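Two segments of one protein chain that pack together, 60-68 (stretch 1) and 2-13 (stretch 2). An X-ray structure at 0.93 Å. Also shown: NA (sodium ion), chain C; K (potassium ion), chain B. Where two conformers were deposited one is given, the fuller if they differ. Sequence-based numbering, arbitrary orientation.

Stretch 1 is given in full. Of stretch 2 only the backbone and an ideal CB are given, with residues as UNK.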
# COMPACT_ATOMS: atom_id res chain seq x y z
N ILE A 60 -10.48 5.93 2.38
CA ILE A 60 -9.37 6.69 2.97
C ILE A 60 -8.37 5.69 3.55
O ILE A 60 -8.73 4.75 4.22
CB ILE A 60 -9.89 7.65 4.05
CG1 ILE A 60 -10.86 8.68 3.42
CG2 ILE A 60 -8.74 8.33 4.75
CD1 ILE A 60 -10.21 9.57 2.37
N VAL A 61 -7.08 5.98 3.28
CA VAL A 61 -6.03 5.12 3.82
C VAL A 61 -5.96 5.19 5.34
O VAL A 61 -5.85 6.27 5.91
CB VAL A 61 -4.69 5.54 3.19
CG1 VAL A 61 -3.52 4.67 3.71
CG2 VAL A 61 -4.71 5.48 1.68
N ALA A 62 -6.02 4.01 5.96
CA ALA A 62 -6.20 3.90 7.39
C ALA A 62 -5.08 3.13 8.07
O ALA A 62 -5.17 2.94 9.29
CB ALA A 62 -7.53 3.22 7.71
N ARG A 63 -4.09 2.69 7.33
CA ARG A 63 -2.88 2.06 7.88
C ARG A 63 -1.69 2.52 7.01
O ARG A 63 -1.90 2.79 5.81
CB ARG A 63 -2.91 0.53 7.81
CG ARG A 63 -4.12 -0.13 8.48
CD ARG A 63 -4.01 -0.04 10.01
NE ARG A 63 -5.07 -0.80 10.65
CZ ARG A 63 -6.32 -0.44 10.81
NH1 ARG A 63 -7.21 -1.26 11.41
NH2 ARG A 63 -6.73 0.78 10.40
N PRO A 64 -0.48 2.58 7.54
CA PRO A 64 0.69 3.06 6.70
C PRO A 64 1.05 2.04 5.65
O PRO A 64 1.41 0.90 5.99
CB PRO A 64 1.84 3.20 7.75
CG PRO A 64 1.41 2.35 8.87
CD PRO A 64 -0.07 2.30 8.92
N PRO A 65 0.92 2.34 4.37
CA PRO A 65 1.23 1.34 3.36
C PRO A 65 2.70 0.93 3.41
O PRO A 65 3.57 1.79 3.46
CB PRO A 65 0.87 2.03 2.04
CG PRO A 65 -0.15 3.08 2.41
CD PRO A 65 0.34 3.56 3.76
N THR A 66 2.94 -0.37 3.35
CA THR A 66 4.29 -0.91 3.46
C THR A 66 4.41 -2.08 2.49
O THR A 66 3.45 -2.82 2.30
CB THR A 66 4.47 -1.37 4.93
OG1 THR A 66 4.27 -0.19 5.77
CG2 THR A 66 5.87 -1.87 5.13
N ILE A 67 5.59 -2.29 1.93
CA ILE A 67 5.85 -3.49 1.13
C ILE A 67 5.63 -4.73 2.00
O ILE A 67 6.04 -4.82 3.16
CB ILE A 67 7.26 -3.51 0.56
CG1 ILE A 67 7.44 -2.40 -0.48
CG2 ILE A 67 7.59 -4.87 -0.02
CD1 ILE A 67 8.83 -2.33 -1.12
N GLY A 68 4.97 -5.71 1.42
CA GLY A 68 4.85 -7.05 2.01
C GLY A 68 3.69 -7.83 1.48
O GLY A 68 2.76 -7.24 0.89
OXT GLY A 68 3.74 -9.06 1.71
N UNK A 2 15.28 -8.64 -4.18
CA UNK A 2 14.04 -7.81 -4.21
C UNK A 2 13.96 -7.02 -2.91
O UNK A 2 14.76 -7.01 -2.01
CB UNK A 2 12.79 -8.67 -4.39
N UNK A 3 12.92 -6.15 -2.87
CA UNK A 3 12.57 -5.27 -1.71
C UNK A 3 13.35 -3.94 -1.59
O UNK A 3 13.11 -3.20 -0.61
CB UNK A 3 12.79 -6.06 -0.42
N UNK A 4 14.20 -3.58 -2.51
CA UNK A 4 14.94 -2.32 -2.41
C UNK A 4 14.04 -1.16 -2.80
O UNK A 4 12.97 -1.33 -3.36
CB UNK A 4 16.19 -2.35 -3.29
N UNK A 5 14.56 0.04 -2.47
CA UNK A 5 13.77 1.22 -2.76
C UNK A 5 12.94 1.64 -1.56
O UNK A 5 13.08 1.13 -0.45
CB UNK A 5 12.86 0.97 -3.97
N UNK A 6 12.09 2.65 -1.81
CA UNK A 6 11.21 3.06 -0.74
C UNK A 6 10.27 1.92 -0.40
O UNK A 6 9.67 1.31 -1.29
CB UNK A 6 10.43 4.32 -1.12
N UNK A 7 10.09 1.66 0.90
CA UNK A 7 9.31 0.51 1.27
C UNK A 7 8.19 0.76 2.28
O UNK A 7 7.45 -0.14 2.61
CB UNK A 7 10.26 -0.55 1.83
N UNK A 8 8.05 2.03 2.74
CA UNK A 8 6.86 2.37 3.53
C UNK A 8 6.51 3.82 3.25
O UNK A 8 7.39 4.64 2.95
CB UNK A 8 7.09 2.14 5.03
N UNK A 9 5.23 4.08 3.35
CA UNK A 9 4.66 5.39 3.00
C UNK A 9 3.81 5.92 4.14
O UNK A 9 2.58 6.06 4.04
CB UNK A 9 3.82 5.30 1.72
N UNK A 10 4.44 6.21 5.28
CA UNK A 10 3.62 6.60 6.46
C UNK A 10 2.83 7.85 6.24
O UNK A 10 1.78 8.02 6.89
CB UNK A 10 4.51 6.80 7.69
N UNK A 11 3.24 8.77 5.37
CA UNK A 11 2.51 10.00 5.18
C UNK A 11 1.24 9.82 4.39
O UNK A 11 0.45 10.79 4.28
CB UNK A 11 3.40 11.03 4.49
N UNK A 12 0.99 8.63 3.81
CA UNK A 12 -0.24 8.45 3.03
C UNK A 12 -1.46 8.11 3.86
O UNK A 12 -2.57 8.11 3.31
CB UNK A 12 -0.03 7.35 1.99
N UNK A 13 -1.31 7.89 5.17
CA UNK A 13 -2.53 7.75 5.97
C UNK A 13 -3.30 9.05 5.89
O UNK A 13 -2.77 10.14 5.90
CB UNK A 13 -2.21 7.39 7.42
NA NA C . 1.80 -4.90 1.78
K K B . -1.11 12.08 5.77

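Position 2 has no atom of stretch 1 within 5.5 Å of its ideal CB, so the contact sets no preference; it is Arg 2, out of reach of stretch 1. At position 3 CA-to-CB points sideways, and the ideal CB is 5.4 Å from Ile 67 CG2. The positive phi (82/5°) would be easiest for glycine or asparagine, while a short apolar side chain could reach the methyl. The residue is Cys 3, whose SG lies 4.0 Å from Ile 67 CG2 and is bonded covalently elsewhere in the structure.

Position 4 points away, which suits many polar residues; it is Gln 4. At position 5 phi/psi of 94/-174° would jam a CB against the preceding carbonyl O, so the backbone alone calls for glycine, and Gly 5 is found. Position 6 points sideways with nothing near its CB, leaving the choice wide; it is Lys 6, all four chi angles t.

At position 7 the ideal CB is 3.7 Å from Ile 67 CD1. The backbone is already engaged, Ile 67 N donating to the carbonyl O of this position at 2.9 Å and 166°. A small residue, or one leading outward, would suit. Ser 7 is small, and its CB packs on that methyl.

Position 8 is paired with Thr 66 in a single bridge, CA to CA 4.2 Å. Its ideal CB lies 3.7 Å from Thr 66 OG1 and 3.9 Å from Pro 65 O, so a short polar side chain is favoured, with serine, threonine or perhaps asparagine plausible. In Ser 8, with chi1 t, OG hydrogen-bonds Thr 66 OG1 at 2.8 Å.

Position 9 donates its backbone N to Pro 65 O (2.8 Å, 154°), which excludes proline. CA-to-CB runs sideways, and a large apolar or aromatic group could travel along stretch 1 toward Ile 67. Trp 9 does so: its CB is 4.4 Å from Pro 65 CD, and CZ3 meets Ile 67 CG1 at 4.3 Å, at the ring edge.

Position 10 points away, and its phi of -62° permits proline among others. Pro 10 opens the 3-10 segment. Position 11 also points away; Gln 11 O binds potassium at 2.5 Å.

Position 12 points toward stretch 1, its ideal CB 4.2 Å from Pro 65 CD and 4.7 Å from Val 61 CG1, so an aliphatic residue fits. Leu 12 packs on Pro 65.

At position 13 the ideal CB is 4.1 Å from Val 61 O and points sideways, so a compact branched side chain could reach the Val 61 methyls and the Pro 64 ring; valine, isoleucine or threonine would suit. Val 13 CG1 lies 4.2 Å from Pro 64 CD and 4.4 Å from Val 61 CG1.

Stretch 2 2-13: RCQGKSSWPQLV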
# COMPACT_ATOMS: atom_id res chain seq x y z
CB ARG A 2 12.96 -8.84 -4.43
CG ARG A 2 13.04 -9.46 -5.82
CD ARG A 2 12.05 -10.61 -5.95
NE ARG A 2 12.05 -11.14 -7.29
CZ ARG A 2 11.37 -12.17 -7.68
NH1 ARG A 2 10.60 -12.89 -6.86
NH2 ARG A 2 11.47 -12.55 -8.95
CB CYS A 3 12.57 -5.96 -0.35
SG CYS A 3 11.07 -6.87 0.08
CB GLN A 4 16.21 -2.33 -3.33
CG GLN A 4 17.15 -3.44 -2.97
CD GLN A 4 18.45 -3.59 -3.70
OE1 GLN A 4 19.07 -2.65 -4.18
NE2 GLN A 4 18.87 -4.85 -3.79
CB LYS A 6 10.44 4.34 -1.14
CG LYS A 6 9.59 4.89 -0.04
CD LYS A 6 9.08 6.29 -0.34
CE LYS A 6 8.21 6.82 0.76
NZ LYS A 6 7.69 8.18 0.43
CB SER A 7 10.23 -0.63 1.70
OG SER A 7 11.04 -0.19 2.72
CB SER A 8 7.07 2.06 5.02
OG SER A 8 5.84 2.16 5.73
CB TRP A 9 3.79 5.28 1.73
CG TRP A 9 4.62 5.09 0.50
CD1 TRP A 9 4.97 6.05 -0.37
CD2 TRP A 9 5.20 3.85 0.00
NE1 TRP A 9 5.76 5.55 -1.40
CE2 TRP A 9 5.89 4.18 -1.18
CE3 TRP A 9 5.17 2.52 0.41
CZ2 TRP A 9 6.58 3.24 -1.94
CZ3 TRP A 9 5.87 1.58 -0.33
CH2 TRP A 9 6.57 1.93 -1.49
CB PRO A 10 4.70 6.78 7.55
CG PRO A 10 5.96 7.08 6.81
CD PRO A 10 5.87 6.17 5.58
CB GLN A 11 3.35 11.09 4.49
CG GLN A 11 4.56 11.51 5.30
CD GLN A 11 5.23 12.74 4.66
OE1 GLN A 11 4.60 13.75 4.34
NE2 GLN A 11 6.52 12.63 4.39
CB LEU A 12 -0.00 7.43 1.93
CG LEU A 12 1.02 7.84 0.86
CD1 LEU A 12 1.23 6.73 -0.13
CD2 LEU A 12 0.54 9.12 0.12
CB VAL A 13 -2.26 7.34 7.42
CG1 VAL A 13 -1.52 6.00 7.43
CG2 VAL A 13 -1.49 8.41 8.19
O HOH W 1 -0.46 14.14 4.67
O HOH W 2 -2.71 12.47 3.65
O HOH W 3 -2.12 13.22 7.86
O HOH W 4 1.57 -4.59 4.48
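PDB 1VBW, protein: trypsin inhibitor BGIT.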